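Local structure of glutamine cyclotransferase (Porphyromonas gingivalis W83, 6QQL) at residues T35-F43 with A55-T63. The protein probably converts N-terminal glutamine of peptides into pyroglutamate, as a zinc-dependent glutaminyl cyclase. Residues are numbered along the deposited sequence; the frame is centred on the assembly and turned at random.
Sequences TFVQRQVNF and ACGDWLVAT
Phe43 and Trp59 fill the gap between segments 35-43 and 55-63, which lie on the consecutive helices 30-42 and 51-66 of this peptidase family M28 alpha/beta fold; the segments are roughly antiparallel, at 148° to each other, their axes 10.2 Å apart at closest. The Phe43 ring lies against the 55-63 backbone: Cys56 CA sits over the centre of one face in a CH-pi contact, 3.8 Å from the ring centroid. Cys56 SG adds an oblique sulfur-aromatic contact, and Ala55 CB meets the Phe43 ring at CD2 (3.5 Å). Farther round, Phe43 CZ touches Trp59 CB, and the Phe43 ring and the five-membered ring of Trp59 are inclined at 45°.

The Trp59 indole crosses the gap to the other helix because chi1 (173°) puts CG opposite the backbone N. Its six-membered rim ends among three side chains of 35-43: Arg39 CD packs on Trp59 CZ2 at 3.5 Å, Gln40 CG comes up at the indole edge, near its plane, and Phe36 CD1 meets CH2. One face of the indole takes Phe43 CE1, the opposite one Thr63 OG1, held there by its hydrogen bond to Trp59 O.

The contacts between the two segments are thus essentially apolar, with no polar bond joining them. Phe36 also touches Leu142 and Gln40 touches Val138, both on helix 131-149. Gln40 NE2 also bonds to Gly135 O, and within its own helix reaches Phe36 O at 3.0 Å, from the carbonyl face opposite Gln40 N.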
loop_
_atom_site.group_PDB
_atom_site.type_symbol
_atom_site.label_atom_id
_atom_site.label_comp_id
_atom_site.label_asym_id
_atom_site.label_seq_id
_atom_site.Cartn_x
_atom_site.Cartn_y
_atom_site.Cartn_z
ATOM N N THR A 35 5.917 -4.260 14.084
ATOM C CA THR A 35 4.973 -5.151 14.762
ATOM C C THR A 35 3.699 -5.311 13.957
ATOM O O THR A 35 3.115 -6.404 13.897
ATOM C CB THR A 35 4.602 -4.608 16.137
ATOM O OG1 THR A 35 5.760 -4.060 16.772
ATOM C CG2 THR A 35 4.020 -5.712 16.998
ATOM N N PHE A 36 3.252 -4.228 13.326
ATOM C CA PHE A 36 2.075 -4.324 12.489
ATOM C C PHE A 36 2.284 -5.284 11.336
ATOM O O PHE A 36 1.349 -5.997 10.960
ATOM C CB PHE A 36 1.681 -2.946 11.988
ATOM C CG PHE A 36 0.967 -2.129 13.018
ATOM C CD1 PHE A 36 -0.058 -2.702 13.769
ATOM C CD2 PHE A 36 1.327 -0.802 13.254
ATOM C CE1 PHE A 36 -0.718 -1.962 14.714
ATOM C CE2 PHE A 36 0.669 -0.051 14.210
ATOM C CZ PHE A 36 -0.358 -0.626 14.942
ATOM N N VAL A 37 3.497 -5.342 10.779
ATOM C CA VAL A 37 3.731 -6.300 9.698
ATOM C C VAL A 37 3.747 -7.726 10.242
ATOM O O VAL A 37 3.144 -8.633 9.651
ATOM C CB VAL A 37 5.014 -5.958 8.912
ATOM C CG1 VAL A 37 5.099 -6.789 7.636
ATOM C CG2 VAL A 37 5.053 -4.487 8.557
ATOM N N GLN A 38 4.393 -7.940 11.389
ATOM C CA GLN A 38 4.392 -9.267 12.003
ATOM C C GLN A 38 2.968 -9.759 12.285
ATOM O O GLN A 38 2.641 -10.933 12.039
ATOM C CB GLN A 38 5.220 -9.231 13.291
ATOM C CG GLN A 38 5.587 -10.588 13.897
ATOM C CD GLN A 38 6.288 -11.534 12.942
ATOM O OE1 GLN A 38 5.638 -12.348 12.270
ATOM N NE2 GLN A 38 7.624 -11.463 12.903
ATOM N N ARG A 39 2.092 -8.856 12.743
ATOM C CA ARG A 39 0.745 -9.261 13.133
ATOM C C ARG A 39 -0.067 -9.716 11.924
ATOM O O ARG A 39 -0.777 -10.722 12.002
ATOM C CB ARG A 39 0.040 -8.118 13.870
ATOM C CG ARG A 39 0.512 -7.843 15.312
ATOM C CD ARG A 39 -0.510 -6.957 16.031
ATOM N NE ARG A 39 -0.002 -5.716 16.642
ATOM C CZ ARG A 39 0.270 -5.580 17.938
ATOM N NH1 ARG A 39 0.108 -6.609 18.736
ATOM N NH2 ARG A 39 0.715 -4.434 18.439
ATOM N N GLN A 40 0.024 -8.999 10.794
ATOM C CA GLN A 40 -0.663 -9.446 9.578
ATOM C C GLN A 40 -0.177 -10.823 9.143
ATOM O O GLN A 40 -0.970 -11.683 8.741
ATOM C CB GLN A 40 -0.446 -8.457 8.435
ATOM C CG GLN A 40 -0.958 -7.078 8.659
ATOM C CD GLN A 40 -0.356 -6.126 7.676
ATOM O OE1 GLN A 40 -0.641 -6.203 6.484
ATOM N NE2 GLN A 40 0.529 -5.252 8.148
ATOM N N VAL A 41 1.142 -11.026 9.165
ATOM C CA VAL A 41 1.718 -12.304 8.772
ATOM C C VAL A 41 1.233 -13.405 9.682
ATOM O O VAL A 41 1.024 -14.539 9.237
ATOM C CB VAL A 41 3.250 -12.199 8.766
ATOM C CG1 VAL A 41 3.890 -13.562 8.654
ATOM C CG2 VAL A 41 3.691 -11.283 7.640
ATOM N N ASN A 42 1.008 -13.083 10.957
ATOM C CA ASN A 42 0.640 -14.111 11.922
ATOM C C ASN A 42 -0.655 -14.833 11.547
ATOM O O ASN A 42 -0.782 -16.039 11.790
ATOM C CB ASN A 42 0.537 -13.494 13.319
ATOM C CG ASN A 42 1.891 -13.321 13.974
ATOM O OD1 ASN A 42 2.883 -13.893 13.523
ATOM N ND2 ASN A 42 1.942 -12.542 15.044
ATOM N N PHE A 43 -1.607 -14.143 10.923
ATOM C CA PHE A 43 -2.848 -14.826 10.574
ATOM C C PHE A 43 -2.628 -15.934 9.584
ATOM O O PHE A 43 -3.485 -16.810 9.454
ATOM C CB PHE A 43 -3.864 -13.877 9.951
ATOM C CG PHE A 43 -4.366 -12.833 10.877
ATOM C CD1 PHE A 43 -3.649 -11.677 11.084
ATOM C CD2 PHE A 43 -5.573 -13.007 11.523
ATOM C CE1 PHE A 43 -4.116 -10.721 11.936
ATOM C CE2 PHE A 43 -6.054 -12.058 12.369
ATOM C CZ PHE A 43 -5.331 -10.910 12.586
ATOM N N ALA A 55 -10.156 -12.975 8.919
ATOM C CA ALA A 55 -9.766 -12.562 10.265
ATOM C C ALA A 55 -8.923 -11.297 10.237
ATOM O O ALA A 55 -9.134 -10.367 11.028
ATOM C CB ALA A 55 -8.995 -13.696 10.941
ATOM N N CYS A 56 -7.943 -11.263 9.338
ATOM C CA CYS A 56 -7.069 -10.107 9.235
ATOM C C CYS A 56 -7.876 -8.835 8.965
ATOM O O CYS A 56 -7.640 -7.788 9.585
ATOM C CB CYS A 56 -6.035 -10.370 8.148
ATOM S SG CYS A 56 -4.667 -9.234 8.191
ATOM N N GLY A 57 -8.824 -8.904 8.021
ATOM C CA GLY A 57 -9.685 -7.762 7.756
ATOM C C GLY A 57 -10.437 -7.277 8.983
ATOM O O GLY A 57 -10.489 -6.073 9.256
ATOM N N ASP A 58 -11.031 -8.205 9.743
ATOM C CA ASP A 58 -11.714 -7.801 10.969
ATOM C C ASP A 58 -10.764 -7.034 11.867
ATOM O O ASP A 58 -11.058 -5.910 12.302
ATOM C CB ASP A 58 -12.250 -9.020 11.724
ATOM C CG ASP A 58 -13.446 -9.664 11.052
ATOM O OD1 ASP A 58 -14.060 -9.050 10.151
ATOM O OD2 ASP A 58 -13.755 -10.812 11.431
ATOM N N TRP A 59 -9.580 -7.604 12.075
ATOM C CA TRP A 59 -8.556 -6.985 12.902
ATOM C C TRP A 59 -8.050 -5.680 12.297
ATOM O O TRP A 59 -7.809 -4.711 13.028
ATOM C CB TRP A 59 -7.404 -7.959 13.087
ATOM C CG TRP A 59 -6.277 -7.333 13.769
ATOM C CD1 TRP A 59 -6.168 -7.061 15.110
ATOM C CD2 TRP A 59 -5.082 -6.857 13.162
ATOM N NE1 TRP A 59 -4.963 -6.447 15.371
ATOM C CE2 TRP A 59 -4.273 -6.317 14.193
ATOM C CE3 TRP A 59 -4.607 -6.838 11.850
ATOM C CZ2 TRP A 59 -3.018 -5.781 13.952
ATOM C CZ3 TRP A 59 -3.354 -6.285 11.609
ATOM C CH2 TRP A 59 -2.574 -5.769 12.659
ATOM N N LEU A 60 -7.860 -5.639 10.970
ATOM C CA LEU A 60 -7.572 -4.369 10.314
ATOM C C LEU A 60 -8.633 -3.337 10.662
ATOM O O LEU A 60 -8.321 -2.232 11.126
ATOM C CB LEU A 60 -7.499 -4.550 8.801
ATOM C CG LEU A 60 -6.254 -5.236 8.242
ATOM C CD1 LEU A 60 -6.390 -5.448 6.723
ATOM C CD2 LEU A 60 -4.965 -4.475 8.613
ATOM N N VAL A 61 -9.903 -3.687 10.443
ATOM C CA VAL A 61 -10.974 -2.735 10.711
ATOM C C VAL A 61 -10.979 -2.342 12.186
ATOM O O VAL A 61 -10.850 -1.162 12.534
ATOM C CB VAL A 61 -12.330 -3.311 10.263
ATOM C CG1 VAL A 61 -13.459 -2.366 10.648
ATOM C CG2 VAL A 61 -12.344 -3.555 8.760
ATOM N N ALA A 62 -11.044 -3.332 13.075
ATOM C CA ALA A 62 -11.033 -3.037 14.501
ATOM C C ALA A 62 -9.882 -2.104 14.855
ATOM O O ALA A 62 -10.077 -1.069 15.507
ATOM C CB ALA A 62 -10.922 -4.338 15.289
ATOM N N THR A 63 -8.679 -2.431 14.376
ATOM C CA THR A 63 -7.504 -1.653 14.742
ATOM C C THR A 63 -7.642 -0.210 14.275
ATOM O O THR A 63 -7.354 0.726 15.036
ATOM C CB THR A 63 -6.249 -2.313 14.162
ATOM O OG1 THR A 63 -6.068 -3.606 14.756
ATOM C CG2 THR A 63 -5.024 -1.471 14.418
#